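Bottromycin amidohydrolase (Streptomyces purpureus, PDB 6I5S) acts as a thiazoline-specific amidohydrolase with two bound zinc ions, the gatekeeper of bottromycin biosynthesis, probably cleaving an amide bond of the thiazoline-containing precursor. Local coordinates at residues D47-E52 and V377-T382; P302-A307 and N351-A356. One frame throughout, in Å; residues are numbered along the deposited sequence.

Interaction 1 of 2, residues D47-E52 and V377-T382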
ATOM      1  N   ASP A  47       1.767 -17.544  10.836  1.00 46.49           N
ATOM      2  CA  ASP A  47       0.385 -17.608  10.359  1.00 54.50           C
ATOM      3  C   ASP A  47      -0.144 -16.200  10.164  1.00 52.77           C
ATOM      4  O   ASP A  47      -0.199 -15.426  11.113  1.00 46.95           O
ATOM      5  CB  ASP A  47      -0.495 -18.361  11.358  1.00 57.06           C
ATOM      6  CG  ASP A  47      -1.869 -18.702  10.794  1.00 60.59           C
ATOM      7  OD1 ASP A  47      -2.064 -18.558   9.574  1.00 70.47           O
ATOM      8  OD2 ASP A  47      -2.755 -19.120  11.572  1.00 72.28           O
ATOM      9  N   ALA A  48      -0.543 -15.874   8.937  1.00 44.53           N
ATOM     10  CA  ALA A  48      -0.889 -14.494   8.602  1.00 63.08           C
ATOM     11  C   ALA A  48      -2.017 -13.944   9.470  1.00 64.88           C
ATOM     12  O   ALA A  48      -2.143 -12.721   9.595  1.00 71.96           O
ATOM     13  CB  ALA A  48      -1.272 -14.396   7.125  1.00 80.16           C
ATOM     14  N   ALA A  49      -2.834 -14.814  10.066  1.00 58.00           N
ATOM     15  CA  ALA A  49      -3.941 -14.388  10.915  1.00 71.30           C
ATOM     16  C   ALA A  49      -3.564 -14.275  12.393  1.00 70.72           C
ATOM     17  O   ALA A  49      -3.936 -13.296  13.050  1.00 68.74           O
ATOM     18  CB  ALA A  49      -5.109 -15.363  10.752  1.00 75.14           C
ATOM     19  N   THR A  50      -2.843 -15.257  12.940  1.00 75.51           N
ATOM     20  CA  THR A  50      -2.624 -15.344  14.379  1.00 64.22           C
ATOM     21  C   THR A  50      -1.246 -14.886  14.839  1.00 62.28           C
ATOM     22  O   THR A  50      -1.066 -14.643  16.034  1.00 67.18           O
ATOM     23  CB  THR A  50      -2.822 -16.786  14.855  1.00 63.03           C
ATOM     24  OG1 THR A  50      -1.651 -17.547  14.554  1.00 81.13           O
ATOM     25  CG2 THR A  50      -4.007 -17.426  14.136  1.00 60.19           C
ATOM     26  N   GLY A  51      -0.260 -14.812  13.949  1.00 55.72           N
ATOM     27  CA  GLY A  51       1.079 -14.446  14.340  1.00 55.47           C
ATOM     28  C   GLY A  51       1.855 -15.550  15.007  1.00 53.60           C
ATOM     29  O   GLY A  51       3.035 -15.347  15.337  1.00 59.83           O
ATOM     30  N   GLU A  52       1.241 -16.710  15.215  1.00 54.42           N
ATOM     31  CA  GLU A  52       1.978 -17.852  15.737  1.00 64.88           C
ATOM     32  C   GLU A  52       2.776 -18.526  14.621  1.00 61.60           C
ATOM     33  O   GLU A  52       2.500 -18.351  13.432  1.00 51.08           O
ATOM     34  CB  GLU A  52       1.030 -18.852  16.383  1.00 78.86           C
ATOM     35  CG  GLU A  52       0.759 -18.556  17.851  1.00 97.32           C
ATOM     36  CD  GLU A  52      -0.717 -18.510  18.184  1.00121.69           C
ATOM     37  OE1 GLU A  52      -1.509 -19.168  17.480  1.00136.06           O
ATOM     38  OE2 GLU A  52      -1.089 -17.807  19.149  1.00133.89           O
ATOM     39  N   VAL A 377      -2.302  -6.834  12.706  1.00 29.86           N
ATOM     40  CA  VAL A 377      -1.698  -5.964  11.708  1.00 29.04           C
ATOM     41  C   VAL A 377      -1.017  -6.802  10.624  1.00 27.70           C
ATOM     42  O   VAL A 377      -1.051  -6.450   9.424  1.00 28.93           O
ATOM     43  CB  VAL A 377      -0.754  -4.959  12.397  1.00 36.11           C
ATOM     44  CG1 VAL A 377       0.544  -5.622  12.812  1.00 34.40           C
ATOM     45  CG2 VAL A 377      -0.520  -3.777  11.510  1.00 41.45           C
ATOM     46  N   LEU A 378      -0.489  -7.970  10.991  1.00 30.28           N
ATOM     47  CA  LEU A 378       0.059  -8.855   9.967  1.00 29.51           C
ATOM     48  C   LEU A 378      -1.030  -9.349   9.011  1.00 32.05           C
ATOM     49  O   LEU A 378      -0.825  -9.404   7.788  1.00 29.42           O
ATOM     50  CB  LEU A 378       0.767 -10.046  10.599  1.00 30.39           C
ATOM     51  CG  LEU A 378       1.481 -10.983   9.596  1.00 34.35           C
ATOM     52  CD1 LEU A 378       2.529 -10.248   8.752  1.00 29.77           C
ATOM     53  CD2 LEU A 378       2.088 -12.187  10.282  1.00 35.72           C
ATOM     54  N   LYS A 379      -2.199  -9.721   9.546  1.00 28.93           N
ATOM     55  CA  LYS A 379      -3.324 -10.114   8.705  1.00 27.99           C
ATOM     56  C   LYS A 379      -3.736  -8.990   7.758  1.00 32.00           C
ATOM     57  O   LYS A 379      -4.001  -9.228   6.585  1.00 29.48           O
ATOM     58  CB  LYS A 379      -4.508 -10.552   9.575  1.00 31.18           C
ATOM     59  CG  LYS A 379      -5.670 -11.084   8.805  1.00 36.41           C
ATOM     60  CD  LYS A 379      -6.823 -11.571   9.709  1.00 40.28           C
ATOM     61  CE  LYS A 379      -7.860 -12.344   8.864  1.00 50.01           C
ATOM     62  NZ  LYS A 379      -9.015 -12.827   9.659  1.00 57.37           N
ATOM     63  N   ALA A 380      -3.823  -7.762   8.258  1.00 29.12           N
ATOM     64  CA  ALA A 380      -4.118  -6.610   7.411  1.00 24.54           C
ATOM     65  C   ALA A 380      -3.071  -6.385   6.316  1.00 26.18           C
ATOM     66  O   ALA A 380      -3.413  -5.963   5.206  1.00 27.31           O
ATOM     67  CB  ALA A 380      -4.191  -5.358   8.271  1.00 26.97           C
ATOM     68  N   ALA A 381      -1.801  -6.691   6.601  1.00 27.29           N
ATOM     69  CA  ALA A 381      -0.700  -6.450   5.682  1.00 30.45           C
ATOM     70  C   ALA A 381      -0.653  -7.510   4.605  1.00 26.12           C
ATOM     71  O   ALA A 381      -0.048  -7.303   3.545  1.00 28.76           O
ATOM     72  CB  ALA A 381       0.640  -6.436   6.472  1.00 26.96           C
ATOM     73  N   THR A 382      -1.309  -8.648   4.838  1.00 27.37           N
ATOM     74  CA  THR A 382      -1.134  -9.790   3.965  1.00 26.57           C
ATOM     75  C   THR A 382      -2.456 -10.453   3.584  1.00 28.32           C
ATOM     76  O   THR A 382      -3.022 -10.119   2.534  1.00 27.00           O
ATOM     77  CB  THR A 382      -0.165 -10.831   4.591  1.00 30.07           C
ATOM     78  OG1 THR A 382      -0.637 -11.326   5.863  1.00 27.42           O
ATOM     79  CG2 THR A 382       1.216 -10.244   4.783  1.00 28.87           C
TER
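Leu378 opens the contact from the helix side, its CB directed at the turn 47-52. Leu378 CG, anti to the backbone N (chi1 -175°), faces the Ala48 carbonyl oxygen; beyond it Leu378 CD2 lies 4.1 Å from Ala48 CA. That oxygen sits over the backbone of Lys379, with Ala48 O 3.0 Å from Lys379 CA; Lys379 N is equally near but too badly angled to bond. The lysine tail is fully extended and leads away from the contact, brushing Ala49 on the way, with Lys379 CD 4.3 Å from Ala49 CB. At Thr382, the first residue to leave helical geometry, OG1 donates to Leu378 O at 2.7 Å, from above the carbonyl plane by 38°. Thr382 OG1 also meets the Ala48 methyl, 3.4 Å from Ala48 CB. Pro88 of strand 84-95 touches both Ala48 and Thr382. Across the contact no hydrogen bond forms; the Ala48 carbonyl and methyl do most of the touching. The partner turn is tied within itself: Asp47 N donates to Glu52 O and Gly51 N to Asp47 O. It is a compact connection between strands 43-45 and 57-62, seated on the C-terminal end of helix 374-381 and carrying an ST turn at Thr50.

Interaction 2 of 2, residues P302-A307 and N351-A356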
ATOM      1  N   PRO A 302       8.667  19.618  -6.028  1.00 36.02           N
ATOM      2  CA  PRO A 302       7.993  20.924  -5.796  1.00 33.40           C
ATOM      3  C   PRO A 302       6.838  20.833  -4.815  1.00 34.23           C
ATOM      4  O   PRO A 302       6.760  21.637  -3.886  1.00 32.43           O
ATOM      5  CB  PRO A 302       7.546  21.341  -7.210  1.00 37.38           C
ATOM      6  CG  PRO A 302       8.516  20.620  -8.121  1.00 41.97           C
ATOM      7  CD  PRO A 302       8.735  19.283  -7.457  1.00 38.08           C
ATOM      8  N   ALA A 303       5.962  19.838  -4.964  1.00 35.19           N
ATOM      9  CA  ALA A 303       4.842  19.683  -4.043  1.00 32.91           C
ATOM     10  C   ALA A 303       5.333  19.334  -2.656  1.00 32.78           C
ATOM     11  O   ALA A 303       4.806  19.826  -1.653  1.00 31.77           O
ATOM     12  CB  ALA A 303       3.908  18.593  -4.557  1.00 37.63           C
ATOM     13  N   TRP A 304       6.364  18.499  -2.574  1.00 31.32           N
ATOM     14  CA  TRP A 304       6.880  18.140  -1.259  1.00 32.84           C
ATOM     15  C   TRP A 304       7.531  19.338  -0.590  1.00 30.76           C
ATOM     16  O   TRP A 304       7.421  19.529   0.632  1.00 31.43           O
ATOM     17  CB  TRP A 304       7.873  17.004  -1.400  1.00 31.84           C
ATOM     18  CG  TRP A 304       7.241  15.671  -1.709  1.00 32.14           C
ATOM     19  CD1 TRP A 304       6.171  15.429  -2.522  1.00 33.64           C
ATOM     20  CD2 TRP A 304       7.658  14.398  -1.206  1.00 37.61           C
ATOM     21  NE1 TRP A 304       5.872  14.089  -2.532  1.00 30.20           N
ATOM     22  CE2 TRP A 304       6.774  13.431  -1.732  1.00 33.00           C
ATOM     23  CE3 TRP A 304       8.666  13.990  -0.337  1.00 31.02           C
ATOM     24  CZ2 TRP A 304       6.903  12.071  -1.456  1.00 28.83           C
ATOM     25  CZ3 TRP A 304       8.779  12.651  -0.042  1.00 33.46           C
ATOM     26  CH2 TRP A 304       7.901  11.708  -0.584  1.00 33.05           C
ATOM     27  N   GLN A 305       8.216  20.162  -1.368  1.00 33.22           N
ATOM     28  CA  GLN A 305       8.856  21.324  -0.769  1.00 33.54           C
ATOM     29  C   GLN A 305       7.813  22.322  -0.272  1.00 34.84           C
ATOM     30  O   GLN A 305       7.993  22.972   0.777  1.00 36.13           O
ATOM     31  CB  GLN A 305       9.769  21.984  -1.790  1.00 34.00           C
ATOM     32  CG  GLN A 305      10.622  23.128  -1.191  1.00 45.82           C
ATOM     33  CD  GLN A 305      11.974  22.658  -0.791  1.00 66.37           C
ATOM     34  OE1 GLN A 305      12.604  21.909  -1.523  1.00 70.34           O
ATOM     35  NE2 GLN A 305      12.433  23.073   0.387  1.00 78.98           N
ATOM     36  N   ALA A 306       6.702  22.443  -0.996  1.00 35.76           N
ATOM     37  CA  ALA A 306       5.622  23.316  -0.530  1.00 33.66           C
ATOM     38  C   ALA A 306       5.016  22.798   0.761  1.00 33.99           C
ATOM     39  O   ALA A 306       4.676  23.572   1.655  1.00 30.62           O
ATOM     40  CB  ALA A 306       4.556  23.438  -1.607  1.00 33.22           C
ATOM     41  N   ALA A 307       4.854  21.497   0.870  1.00 34.05           N
ATOM     42  CA  ALA A 307       4.343  20.931   2.104  1.00 36.67           C
ATOM     43  C   ALA A 307       5.330  21.146   3.247  1.00 37.78           C
ATOM     44  O   ALA A 307       4.922  21.383   4.389  1.00 38.20           O
ATOM     45  CB  ALA A 307       4.053  19.445   1.909  1.00 35.55           C
ATOM     46  N   ASN A 351       2.235  11.044  -1.817  1.00 31.97           N
ATOM     47  CA  ASN A 351       1.862  12.277  -1.126  1.00 34.47           C
ATOM     48  C   ASN A 351       3.086  12.828  -0.406  1.00 26.42           C
ATOM     49  O   ASN A 351       4.024  12.067  -0.082  1.00 27.86           O
ATOM     50  CB  ASN A 351       0.770  12.018  -0.096  1.00 38.00           C
ATOM     51  CG  ASN A 351      -0.612  11.896  -0.691  1.00 51.97           C
ATOM     52  OD1 ASN A 351      -0.749  11.728  -1.880  1.00 40.41           O
ATOM     53  ND2 ASN A 351      -1.639  11.926   0.158  1.00100.00           N
ATOM     54  N   PRO A 352       3.124  14.139  -0.137  1.00 25.06           N
ATOM     55  CA  PRO A 352       4.332  14.701   0.466  1.00 28.74           C
ATOM     56  C   PRO A 352       4.776  14.006   1.746  1.00 35.79           C
ATOM     57  O   PRO A 352       3.990  13.796   2.673  1.00 28.89           O
ATOM     58  CB  PRO A 352       3.937  16.148   0.688  1.00 28.45           C
ATOM     59  CG  PRO A 352       2.936  16.460  -0.444  1.00 30.62           C
ATOM     60  CD  PRO A 352       2.163  15.202  -0.546  1.00 33.37           C
ATOM     61  N   PHE A 353       6.037  13.569   1.745  1.00 30.65           N
ATOM     62  CA  PHE A 353       6.710  12.913   2.867  1.00 27.44           C
ATOM     63  C   PHE A 353       6.144  11.543   3.202  1.00 29.63           C
ATOM     64  O   PHE A 353       6.425  11.007   4.281  1.00 30.96           O
ATOM     65  CB  PHE A 353       6.714  13.858   4.076  1.00 31.34           C
ATOM     66  CG  PHE A 353       7.471  15.091   3.764  1.00 33.39           C
ATOM     67  CD1 PHE A 353       8.843  15.026   3.571  1.00 39.69           C
ATOM     68  CD2 PHE A 353       6.829  16.280   3.554  1.00 40.30           C
ATOM     69  CE1 PHE A 353       9.568  16.148   3.223  1.00 49.96           C
ATOM     70  CE2 PHE A 353       7.559  17.412   3.209  1.00 42.46           C
ATOM     71  CZ  PHE A 353       8.921  17.335   3.045  1.00 45.74           C
ATOM     72  N   VAL A 354       5.409  10.931   2.267  1.00 28.10           N
ATOM     73  CA  VAL A 354       4.978   9.536   2.374  1.00 24.76           C
ATOM     74  C   VAL A 354       5.786   8.750   1.348  1.00 26.55           C
ATOM     75  O   VAL A 354       5.469   8.786   0.160  1.00 27.90           O
ATOM     76  CB  VAL A 354       3.486   9.386   2.168  1.00 25.22           C
ATOM     77  CG1 VAL A 354       3.078   7.954   2.481  1.00 26.99           C
ATOM     78  CG2 VAL A 354       2.731  10.387   3.071  1.00 28.56           C
ATOM     79  N   VAL A 355       6.854   8.093   1.805  1.00 25.32           N
ATOM     80  CA  VAL A 355       7.851   7.496   0.915  1.00 24.30           C
ATOM     81  C   VAL A 355       7.498   6.036   0.703  1.00 27.25           C
ATOM     82  O   VAL A 355       7.401   5.270   1.665  1.00 25.47           O
ATOM     83  CB  VAL A 355       9.268   7.628   1.493  1.00 28.22           C
ATOM     84  CG1 VAL A 355      10.337   6.947   0.563  1.00 30.80           C
ATOM     85  CG2 VAL A 355       9.647   9.097   1.693  1.00 31.71           C
ATOM     86  N   ALA A 356       7.342   5.640  -0.568  1.00 27.50           N
ATOM     87  CA  ALA A 356       7.064   4.237  -0.893  1.00 25.51           C
ATOM     88  C   ALA A 356       8.093   3.301  -0.241  1.00 22.98           C
ATOM     89  O   ALA A 356       9.299   3.398  -0.484  1.00 27.12           O
ATOM     90  CB  ALA A 356       7.069   4.027  -2.427  1.00 28.05           C
TER
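Asn351 O accepts the 3.0 Å bond from Val354 N that closes a type II beta turn, and Trp304 CZ2 lies 3.2 Å from the same Asn351 O. Pro352 and Phe353 are the two central residues of this turn, Phe353 with the positive phi that its position requires. The helix 301-313 presents the indole flat beneath them. Trp304 CG stands anti to the carbonyl carbon (chi1 -73°), which starts the indole on its way to the turn. Pro352 CA stands over the five-membered ring, 3.4 Å from its centroid and 9° off the normal, a CH-pi contact; over the same face, nearer the six-membered ring, lies Phe353 N, 3.2 Å above the plane. The indole is further held by NE1, which bonds to Gly350 O. An alanine in place of Trp304 would probably leave Gly350 O without this donor and open a gap under the turn. The phenyl ring of Phe353 curls back toward the helix, its plane at 46° to the six-membered ring, and its CE2 lies 3.3 Å from Trp304 O. Val292 and Leu293 of helix 290-295 touch both aromatic side chains. Val355 CG2 lies in the indole plane at its edge, 3.9 Å from Trp304 CH2. One helical turn on, Ala307 CB presses on Pro352 CB at 3.5 Å.

In the fold
Interactions 1 and 2 have centres about 30 Å apart, on opposite sides of the chain's centre, and their nearest atoms stay about 14 Å from each other. They illustrate how contacts well separated in space can relate differently to one site, here the two-zinc site, probably the active site. Only interaction 1 spans all the zinc ligands in sequence: they fall in the 324 residues between its segments, as does interaction 2 itself. Interaction 2 lies near the metals: the side chain of Asn351, three residues after the ligand Asp348, is about 6 Å from a zinc ion. Interaction 1 relates to the site less directly, through strand 84-95, which touches it and carries His94.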